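Local coordinates for haloacid dehalogenase-like hydrolase (Klebsiella pneumoniae subsp. pneumoniae, PDB 3PGV), which is probably a magnesium-dependent phosphatase of the Cof family within the haloacid dehalogenase superfamily and binds a calcium ion in this crystal, at residues V124-E129 and G156-Q161. Residues are numbered along the deposited sequence; the frame is centred on the assembly and turned at random.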
ATOM      1  N   VAL A 124      -4.366   6.163 -13.022  1.00 28.98           N
ATOM      2  CA  VAL A 124      -2.963   6.563 -12.961  1.00 28.07           C
ATOM      3  C   VAL A 124      -2.742   7.566 -11.814  1.00 33.27           C
ATOM      4  O   VAL A 124      -3.485   8.546 -11.702  1.00 31.65           O
ATOM      5  CB  VAL A 124      -2.508   7.179 -14.330  1.00 30.47           C
ATOM      6  CG1 VAL A 124      -1.067   7.657 -14.265  1.00 29.21           C
ATOM      7  CG2 VAL A 124      -2.701   6.193 -15.475  1.00 29.60           C
ATOM      8  N   TYR A 125      -1.700   7.344 -10.989  1.00 30.99           N
ATOM      9  CA  TYR A 125      -1.248   8.364 -10.041  1.00 30.94           C
ATOM     10  C   TYR A 125       0.002   9.010 -10.597  1.00 35.30           C
ATOM     11  O   TYR A 125       1.044   8.361 -10.668  1.00 34.60           O
ATOM     12  CB  TYR A 125      -0.963   7.779  -8.647  1.00 31.04           C
ATOM     13  CG  TYR A 125      -2.199   7.428  -7.837  1.00 31.60           C
ATOM     14  CD1 TYR A 125      -3.462   7.895  -8.210  1.00 32.36           C
ATOM     15  CD2 TYR A 125      -2.096   6.697  -6.655  1.00 31.19           C
ATOM     16  CE1 TYR A 125      -4.597   7.569  -7.475  1.00 31.55           C
ATOM     17  CE2 TYR A 125      -3.223   6.364  -5.911  1.00 32.19           C
ATOM     18  CZ  TYR A 125      -4.474   6.807  -6.317  1.00 37.99           C
ATOM     19  OH  TYR A 125      -5.592   6.481  -5.571  1.00 32.21           O
ATOM     20  N   ARG A 126      -0.136  10.232 -11.140  1.00 31.67           N
ATOM     21  CA  ARG A 126       0.990  11.003 -11.643  1.00 30.51           C
ATOM     22  C   ARG A 126       1.248  12.132 -10.690  1.00 36.75           C
ATOM     23  O   ARG A 126       0.420  13.052 -10.587  1.00 37.26           O
ATOM     24  CB  ARG A 126       0.694  11.556 -13.041  1.00 29.29           C
ATOM     25  CG  ARG A 126       1.868  12.314 -13.625  1.00 33.56           C
ATOM     26  CD  ARG A 126       1.586  12.843 -15.010  1.00 32.52           C
ATOM     27  NE  ARG A 126       2.792  13.406 -15.607  1.00 41.63           N
ATOM     28  CZ  ARG A 126       3.251  14.624 -15.342  1.00 51.69           C
ATOM     29  NH1 ARG A 126       2.596  15.419 -14.509  1.00 39.83           N
ATOM     30  NH2 ARG A 126       4.370  15.054 -15.904  1.00 41.74           N
ATOM     31  N   GLU A 127       2.370  12.058  -9.941  1.00 34.23           N
ATOM     32  CA  GLU A 127       2.703  13.050  -8.907  1.00 34.77           C
ATOM     33  C   GLU A 127       1.521  13.211  -7.939  1.00 39.70           C
ATOM     34  O   GLU A 127       1.072  12.220  -7.374  1.00 39.35           O
ATOM     35  CB  GLU A 127       3.123  14.413  -9.530  1.00 37.09           C
ATOM     36  CG  GLU A 127       4.277  14.326 -10.535  1.00 46.51           C
ATOM     37  CD  GLU A 127       5.633  13.909  -9.983  1.00 74.87           C
ATOM     38  OE1 GLU A 127       5.712  13.526  -8.793  1.00 73.46           O
ATOM     39  OE2 GLU A 127       6.617  13.955 -10.755  1.00 81.95           O
ATOM     40  N   ASP A 128       0.961  14.426  -7.825  1.00 37.49           N
ATOM     41  CA  ASP A 128      -0.175  14.681  -6.931  1.00 37.63           C
ATOM     42  C   ASP A 128      -1.521  14.597  -7.646  1.00 40.82           C
ATOM     43  O   ASP A 128      -2.538  15.011  -7.089  1.00 42.22           O
ATOM     44  CB  ASP A 128      -0.016  16.037  -6.228  1.00 40.31           C
ATOM     45  CG  ASP A 128       0.982  16.023  -5.090  1.00 52.69           C
ATOM     46  OD1 ASP A 128       1.303  14.898  -4.579  1.00 51.22           O
ATOM     47  OD2 ASP A 128       1.363  17.123  -4.623  1.00 63.07           O
ATOM     48  N   GLU A 129      -1.544  14.029  -8.851  1.00 36.04           N
ATOM     49  CA  GLU A 129      -2.793  13.932  -9.612  1.00 35.65           C
ATOM     50  C   GLU A 129      -3.252  12.507  -9.853  1.00 35.87           C
ATOM     51  O   GLU A 129      -2.434  11.591  -9.962  1.00 31.77           O
ATOM     52  CB  GLU A 129      -2.697  14.692 -10.937  1.00 38.01           C
ATOM     53  CG  GLU A 129      -2.593  16.196 -10.773  1.00 44.83           C
ATOM     54  CD  GLU A 129      -2.673  16.950 -12.083  1.00 62.96           C
ATOM     55  OE1 GLU A 129      -1.925  16.588 -13.023  1.00 55.57           O
ATOM     56  OE2 GLU A 129      -3.493  17.893 -12.178  1.00 47.96           O
ATOM     57  N   GLY A 156      -2.885   9.259 -25.520  1.00 49.65           N
ATOM     58  CA  GLY A 156      -1.740  10.107 -25.838  1.00 50.34           C
ATOM     59  C   GLY A 156      -1.690  11.446 -25.128  1.00 56.94           C
ATOM     60  O   GLY A 156      -0.675  12.142 -25.202  1.00 57.59           O
ATOM     61  N   GLU A 157      -2.778  11.841 -24.450  1.00 54.13           N
ATOM     62  CA  GLU A 157      -2.782  13.146 -23.800  1.00 53.58           C
ATOM     63  C   GLU A 157      -2.253  13.136 -22.331  1.00 52.89           C
ATOM     64  O   GLU A 157      -2.290  14.171 -21.664  1.00 54.56           O
ATOM     65  CB  GLU A 157      -4.160  13.862 -23.953  1.00 56.63           C
ATOM     66  CG  GLU A 157      -5.207  13.515 -22.912  1.00 69.64           C
ATOM     67  CD  GLU A 157      -6.548  14.203 -23.131  1.00 90.19           C
ATOM     68  OE1 GLU A 157      -6.803  14.667 -24.268  1.00 86.07           O
ATOM     69  OE2 GLU A 157      -7.371  14.209 -22.186  1.00 76.40           O
ATOM     70  N   LEU A 158      -1.709  11.993 -21.859  1.00 43.60           N
ATOM     71  CA  LEU A 158      -1.147  11.934 -20.497  1.00 39.54           C
ATOM     72  C   LEU A 158       0.381  11.723 -20.516  1.00 43.11           C
ATOM     73  O   LEU A 158       0.867  10.801 -21.173  1.00 43.45           O
ATOM     74  CB  LEU A 158      -1.850  10.842 -19.651  1.00 36.60           C
ATOM     75  CG  LEU A 158      -1.371  10.694 -18.190  1.00 35.96           C
ATOM     76  CD1 LEU A 158      -1.557  11.978 -17.414  1.00 33.99           C
ATOM     77  CD2 LEU A 158      -2.080   9.549 -17.499  1.00 33.79           C
ATOM     78  N   ASP A 159       1.130  12.579 -19.779  1.00 38.52           N
ATOM     79  CA  ASP A 159       2.588  12.495 -19.700  1.00 37.13           C
ATOM     80  C   ASP A 159       3.039  11.256 -18.914  1.00 38.68           C
ATOM     81  O   ASP A 159       2.650  11.084 -17.744  1.00 36.38           O
ATOM     82  CB  ASP A 159       3.185  13.765 -19.077  1.00 38.66           C
ATOM     83  CG  ASP A 159       4.702  13.775 -19.100  1.00 44.54           C
ATOM     84  OD1 ASP A 159       5.273  13.842 -20.198  1.00 47.99           O
ATOM     85  OD2 ASP A 159       5.305  13.680 -18.025  1.00 48.16           O
ATOM     86  N   PRO A 160       3.931  10.412 -19.517  1.00 34.38           N
ATOM     87  CA  PRO A 160       4.330   9.169 -18.830  1.00 32.77           C
ATOM     88  C   PRO A 160       5.449   9.329 -17.798  1.00 36.73           C
ATOM     89  O   PRO A 160       5.999   8.324 -17.340  1.00 36.88           O
ATOM     90  CB  PRO A 160       4.705   8.231 -19.978  1.00 34.35           C
ATOM     91  CG  PRO A 160       5.090   9.123 -21.097  1.00 39.10           C
ATOM     92  CD  PRO A 160       4.459  10.467 -20.899  1.00 35.72           C
ATOM     93  N   GLN A 161       5.702  10.558 -17.341  1.00 32.06           N
ATOM     94  CA  GLN A 161       6.677  10.773 -16.276  1.00 31.99           C
ATOM     95  C   GLN A 161       6.015  11.142 -14.948  1.00 36.87           C
ATOM     96  O   GLN A 161       4.919  11.696 -14.945  1.00 37.92           O
ATOM     97  CB  GLN A 161       7.741  11.796 -16.693  1.00 34.08           C
ATOM     98  CG  GLN A 161       8.710  11.212 -17.728  1.00 49.78           C
ATOM     99  CD  GLN A 161       9.792  12.155 -18.134  1.00 64.90           C
ATOM    100  OE1 GLN A 161      10.223  12.169 -19.285  1.00 64.40           O
ATOM    101  NE2 GLN A 161      10.303  12.923 -17.189  1.00 53.77           N
TER
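Where strand 121-126 runs out, Arg-126 faces Gln-161 with 7.3 Å between their CA atoms, and the chain turns back through a type II' turn from Arg-126 to Glu-129, closed by backbone bonds in both directions between these two residues. Arg-126 carries the polar half of the contact. With CG opposite the backbone N (chi1 -177°) and the chain extended as far as NE, its guanidinium reaches the loop 156-161. There NH2 forms a salt bridge with OD2 of Asp-159 at 2.7 Å; the N-H points fairly straight at the oxygen (158°), which lies near the guanidinium plane, at its edge. Guanidinium and carboxylate planes stand 72° apart, and NH2 meets OD2 on its anti side, tilted out of the carboxylate plane. From the other face of the carboxylate, the backbone N of Gln-161 donates to the same OD2 at 3.2 Å, so two donors hold this oxygen. Arg-126 NE adds a weak bond to the carbonyl O of Asp-159 (3.2 Å). Alongside, Val-124 and Leu-158 meet tip to tip, CG1 to CD2 at 3.9 Å, while CD1 of Leu-158 touches Arg-126 CD; Tyr-131 flanks this apolar patch. Asp-159 OD2 with Gln-161 N makes an Asx turn, which Arg-126 ties to a beta hairpin (strands 121-126 and 129-132) in the smaller sheet, consistent with the cap domain of Cof-type haloacid dehalogenases.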